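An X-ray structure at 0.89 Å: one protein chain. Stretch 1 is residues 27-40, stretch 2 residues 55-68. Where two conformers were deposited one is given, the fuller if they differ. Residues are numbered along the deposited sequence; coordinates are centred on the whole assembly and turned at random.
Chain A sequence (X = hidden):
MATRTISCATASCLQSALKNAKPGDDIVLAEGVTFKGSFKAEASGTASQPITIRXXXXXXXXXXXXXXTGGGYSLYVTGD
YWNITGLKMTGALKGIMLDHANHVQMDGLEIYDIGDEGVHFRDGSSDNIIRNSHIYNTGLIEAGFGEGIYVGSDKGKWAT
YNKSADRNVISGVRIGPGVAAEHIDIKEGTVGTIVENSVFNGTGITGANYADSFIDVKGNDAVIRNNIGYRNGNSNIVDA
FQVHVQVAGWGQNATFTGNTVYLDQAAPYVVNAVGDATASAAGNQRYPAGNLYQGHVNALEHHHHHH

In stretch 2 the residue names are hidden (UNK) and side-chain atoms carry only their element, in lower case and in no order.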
# COMPACT_ATOMS: atom_id res chain seq x y z
N ILE A 27 13.89 -7.38 -17.06
CA ILE A 27 15.04 -6.78 -16.41
C ILE A 27 15.27 -7.57 -15.12
O ILE A 27 14.46 -7.54 -14.20
CB ILE A 27 14.79 -5.29 -16.13
CG1 ILE A 27 14.45 -4.54 -17.41
CG2 ILE A 27 16.00 -4.71 -15.41
CD1 ILE A 27 13.93 -3.11 -17.16
N VAL A 28 16.39 -8.31 -15.11
CA VAL A 28 16.65 -9.34 -14.11
C VAL A 28 17.82 -8.90 -13.26
O VAL A 28 18.94 -8.77 -13.76
CB VAL A 28 16.91 -10.71 -14.76
CG1 VAL A 28 17.05 -11.77 -13.67
CG2 VAL A 28 15.80 -11.08 -15.76
N LEU A 29 17.57 -8.63 -11.98
CA LEU A 29 18.54 -8.02 -11.09
C LEU A 29 19.24 -9.07 -10.22
O LEU A 29 18.60 -9.93 -9.61
CB LEU A 29 17.86 -6.98 -10.22
CG LEU A 29 17.13 -5.87 -10.98
CD1 LEU A 29 16.66 -4.80 -10.03
CD2 LEU A 29 18.02 -5.30 -12.07
N ALA A 30 20.56 -8.98 -10.19
CA ALA A 30 21.37 -9.99 -9.51
C ALA A 30 21.06 -10.08 -8.02
O ALA A 30 20.93 -9.07 -7.33
CB ALA A 30 22.85 -9.64 -9.69
N GLU A 31 20.97 -11.31 -7.51
CA GLU A 31 20.81 -11.53 -6.08
C GLU A 31 21.98 -10.95 -5.30
O GLU A 31 23.12 -10.98 -5.73
CB GLU A 31 20.69 -13.02 -5.78
CG GLU A 31 19.36 -13.61 -6.22
CD GLU A 31 19.20 -15.02 -5.71
OE1 GLU A 31 19.33 -15.96 -6.51
OE2 GLU A 31 18.99 -15.20 -4.49
N GLY A 32 21.68 -10.43 -4.12
CA GLY A 32 22.71 -9.95 -3.23
C GLY A 32 23.18 -8.55 -3.53
O GLY A 32 23.97 -8.01 -2.75
N VAL A 33 22.72 -7.94 -4.61
CA VAL A 33 23.19 -6.63 -4.98
C VAL A 33 22.19 -5.59 -4.49
O VAL A 33 20.98 -5.78 -4.59
CB VAL A 33 23.39 -6.54 -6.50
CG1 VAL A 33 23.77 -5.13 -6.91
CG2 VAL A 33 24.45 -7.53 -6.93
N THR A 34 22.72 -4.49 -3.97
CA THR A 34 21.96 -3.28 -3.67
C THR A 34 22.20 -2.28 -4.80
O THR A 34 23.33 -1.86 -5.06
CB THR A 34 22.31 -2.71 -2.30
OG1 THR A 34 21.92 -3.66 -1.29
CG2 THR A 34 21.55 -1.43 -2.06
N PHE A 35 21.12 -1.90 -5.45
CA PHE A 35 21.09 -0.93 -6.53
C PHE A 35 20.66 0.40 -5.94
O PHE A 35 19.51 0.53 -5.52
CB PHE A 35 20.08 -1.36 -7.60
CG PHE A 35 20.40 -2.69 -8.26
CD1 PHE A 35 20.14 -3.90 -7.62
CD2 PHE A 35 20.98 -2.73 -9.53
CE1 PHE A 35 20.48 -5.10 -8.21
CE2 PHE A 35 21.30 -3.93 -10.12
CZ PHE A 35 21.07 -5.12 -9.49
N LYS A 36 21.56 1.37 -5.86
CA LYS A 36 21.26 2.65 -5.24
C LYS A 36 20.93 3.68 -6.31
O LYS A 36 21.72 3.90 -7.23
CB LYS A 36 22.41 3.12 -4.37
CG LYS A 36 21.98 4.23 -3.44
CD LYS A 36 23.04 4.54 -2.41
CE LYS A 36 23.04 3.56 -1.27
NZ LYS A 36 23.90 4.12 -0.17
N GLY A 37 19.78 4.31 -6.16
CA GLY A 37 19.31 5.27 -7.11
C GLY A 37 17.88 5.65 -6.78
O GLY A 37 17.25 5.11 -5.85
N SER A 38 17.39 6.55 -7.63
CA SER A 38 15.98 6.93 -7.66
C SER A 38 15.45 6.43 -9.01
O SER A 38 15.53 7.12 -10.02
CB SER A 38 15.81 8.43 -7.49
OG SER A 38 16.54 8.88 -6.36
N PHE A 39 15.02 5.19 -9.06
CA PHE A 39 14.78 4.54 -10.36
C PHE A 39 13.39 4.87 -10.89
O PHE A 39 12.43 4.94 -10.12
CB PHE A 39 14.95 3.05 -10.15
CG PHE A 39 16.36 2.70 -9.78
CD1 PHE A 39 17.39 2.88 -10.68
CD2 PHE A 39 16.66 2.21 -8.52
CE1 PHE A 39 18.71 2.62 -10.31
CE2 PHE A 39 17.96 1.96 -8.13
CZ PHE A 39 18.97 2.16 -9.04
N LYS A 40 13.29 5.07 -12.21
CA LYS A 40 12.10 5.57 -12.89
C LYS A 40 11.63 4.60 -13.96
O LYS A 40 12.32 4.38 -14.95
CB LYS A 40 12.37 6.94 -13.50
CG LYS A 40 12.74 8.03 -12.48
CD LYS A 40 13.30 9.28 -13.17
CE LYS A 40 13.85 10.27 -12.17
NZ LYS A 40 14.95 9.67 -11.33
N UNK A 55 13.93 -9.82 -9.29
CA UNK A 55 15.13 -10.40 -8.77
C UNK A 55 15.41 -11.71 -9.54
O UNK A 55 14.49 -12.47 -9.90
c UNK A 55 14.91 -10.62 -7.27
o UNK A 55 16.06 -11.00 -6.59
N UNK A 56 16.70 -11.99 -9.72
CA UNK A 56 17.11 -13.22 -10.36
C UNK A 56 16.72 -14.44 -9.54
O UNK A 56 16.52 -15.52 -10.11
c UNK A 56 18.64 -13.22 -10.60
N UNK A 57 16.62 -14.31 -8.23
CA UNK A 57 16.18 -15.40 -7.37
C UNK A 57 15.73 -14.86 -6.03
O UNK A 57 15.82 -13.66 -5.76
N UNK A 58 15.22 -15.76 -5.19
CA UNK A 58 14.61 -15.36 -3.93
C UNK A 58 15.44 -15.68 -2.70
O UNK A 58 15.00 -15.38 -1.59
c UNK A 58 13.24 -15.98 -3.76
o UNK A 58 13.34 -17.38 -3.84
N UNK A 59 16.61 -16.30 -2.86
CA UNK A 59 17.41 -16.59 -1.68
C UNK A 59 17.92 -15.30 -1.07
O UNK A 59 17.84 -15.11 0.15
c UNK A 59 19.49 -17.70 -0.81
c UNK A 59 17.98 -18.92 -2.40
c UNK A 59 18.55 -17.57 -2.01
N UNK A 60 18.39 -14.37 -1.89
CA UNK A 60 18.96 -13.12 -1.42
C UNK A 60 18.47 -12.06 -2.40
O UNK A 60 19.22 -11.64 -3.29
c UNK A 60 20.49 -13.19 -1.45
c UNK A 60 21.15 -12.13 -0.61
n UNK A 60 22.46 -12.21 -0.52
o UNK A 60 20.51 -11.28 -0.02
N UNK A 61 17.21 -11.63 -2.28
CA UNK A 61 16.63 -10.73 -3.30
C UNK A 61 17.48 -9.50 -3.55
O UNK A 61 18.04 -8.91 -2.63
c UNK A 61 16.24 -11.97 -1.23
c UNK A 61 15.27 -10.35 -2.71
c UNK A 61 14.94 -11.53 -1.82
N UNK A 62 17.48 -9.05 -4.81
CA UNK A 62 18.02 -7.74 -5.14
C UNK A 62 17.28 -6.65 -4.36
O UNK A 62 16.08 -6.76 -4.10
c UNK A 62 17.89 -7.51 -6.64
N UNK A 63 18.01 -5.59 -4.05
CA UNK A 63 17.52 -4.46 -3.27
C UNK A 63 17.59 -3.19 -4.11
O UNK A 63 18.65 -2.87 -4.65
c UNK A 63 17.81 -3.05 -1.20
c UNK A 63 18.35 -4.24 -2.00
c UNK A 63 18.39 -5.50 -1.13
N UNK A 64 16.48 -2.46 -4.18
CA UNK A 64 16.48 -1.10 -4.69
C UNK A 64 16.51 -0.15 -3.50
O UNK A 64 15.58 -0.12 -2.71
c UNK A 64 13.82 -1.20 -7.54
c UNK A 64 15.25 -0.80 -5.56
c UNK A 64 16.18 -1.96 -7.56
c UNK A 64 14.96 -1.74 -6.71
N UNK A 65 17.62 0.59 -3.36
CA UNK A 65 17.77 1.53 -2.27
C UNK A 65 17.81 2.96 -2.79
O UNK A 65 18.49 3.23 -3.79
o UNK A 65 19.15 2.21 -0.42
c UNK A 65 19.04 1.28 -1.50
N UNK A 66 17.12 3.89 -2.11
CA UNK A 66 17.41 5.29 -2.35
C UNK A 66 18.70 5.71 -1.69
O UNK A 66 19.43 4.92 -1.09
N UNK A 67 18.96 7.01 -1.77
CA UNK A 67 20.16 7.60 -1.18
C UNK A 67 19.99 7.98 0.27
O UNK A 67 21.00 8.11 0.98
c UNK A 67 20.81 8.61 -3.38
o UNK A 67 21.70 7.95 -7.37
c UNK A 67 20.52 8.86 -1.93
c UNK A 67 19.90 8.95 -4.36
c UNK A 67 22.33 7.82 -5.08
c UNK A 67 21.41 8.17 -6.05
c UNK A 67 20.18 8.73 -5.69
c UNK A 67 22.02 8.04 -3.75
N UNK A 68 18.77 8.27 0.70
CA UNK A 68 18.50 8.74 2.05
C UNK A 68 17.03 8.53 2.34
O UNK A 68 16.19 8.76 1.45
c UNK A 68 18.80 10.24 2.06
o UNK A 68 18.18 10.93 3.09
O HOH W 1 21.56 4.81 1.64
O HOH W 2 23.57 7.16 0.26

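Position 55 carries one carbon and then one oxygen. The oxygen lies 4.2 Å from Glu-31 CG and accepts a hydrogen bond from the backbone N of position 62 (3.0 Å). This is Ser-55; its OG also donates to the O of position 57 (2.8 Å).

Position 56 has a single carbon, CB, 3.7 Å from Val-28 CG1. It is Ala-56. Its N donates to Leu-29 O (2.8 Å).

Position 57 has no side-chain atoms, so it is Gly-57. Its CA is 3.3 Å from Glu-31 OE1, and a CB here would clash with that oxygen.

Position 58 has one carbon and one oxygen, pointing away from stretch 1: Ser-58.

Position 59 has three carbons, forked at the first. That first carbon, CB, is 3.5 Å from Glu-31 OE2. The fork at CB identifies Val-59.

Position 60 has two carbons, the second bearing one oxygen and one nitrogen. This is an amide, Asn-60. Its backbone N donates to Glu-31 OE2 (2.8 Å), and its O accepts from Gly-32 N (2.9 Å).

Position 61 has three carbons closing a ring onto its own N. It is Pro-61, turned away from stretch 1.

Position 62 has one carbon, CB, 3.6 Å from Leu-29 CB and 3.9 Å from Phe-35 CE1: Ala-62.

Position 63 has three carbons forked at CB, which is 3.7 Å from Thr-34 OG1. It is Val-63.

Position 64 has four carbons, forked at the second. One terminal carbon is 3.8 Å from Leu-29 CD1 and 3.9 Å from Phe-35 CB. This is Leu-64.

Position 65 has one carbon and one oxygen. The carbon, CB, is 3.7 Å from Thr-34 CG2. It is Ser-65, whose OG donates to the O of position 66 (2.8 Å).

Position 66 has no side-chain atoms: Gly-66. Its CA is 3.5 Å from Gly-37 O.

Position 67 has one carbon, then a six-carbon ring bearing an oxygen. Gly-37 N lies over one ring face. This is Tyr-67; its OH is 3.6 Å from Gly-37 CA.

Position 68 has one carbon and one oxygen, out of reach of stretch 1: Ser-68.

The contact is chiefly a parallel strand pairing. Val-63 N to Val-33 O (3.0 Å), Phe-35 N to Val-63 O (2.8 Å), Ser-65 N to Phe-35 O (2.9 Å) and Gly-37 N to Ser-65 O (2.9 Å) form its ladder. Leu-29, Phe-35 and Leu-64 pack on one face; Thr-34, Lys-36, Val-63 and Ser-65 line the other. Water 2 joins Lys-36 NZ (3.1 Å) to Tyr-67 O (2.8 Å).

Stretch 2 55-68: SAGSVNPAVLSGYS
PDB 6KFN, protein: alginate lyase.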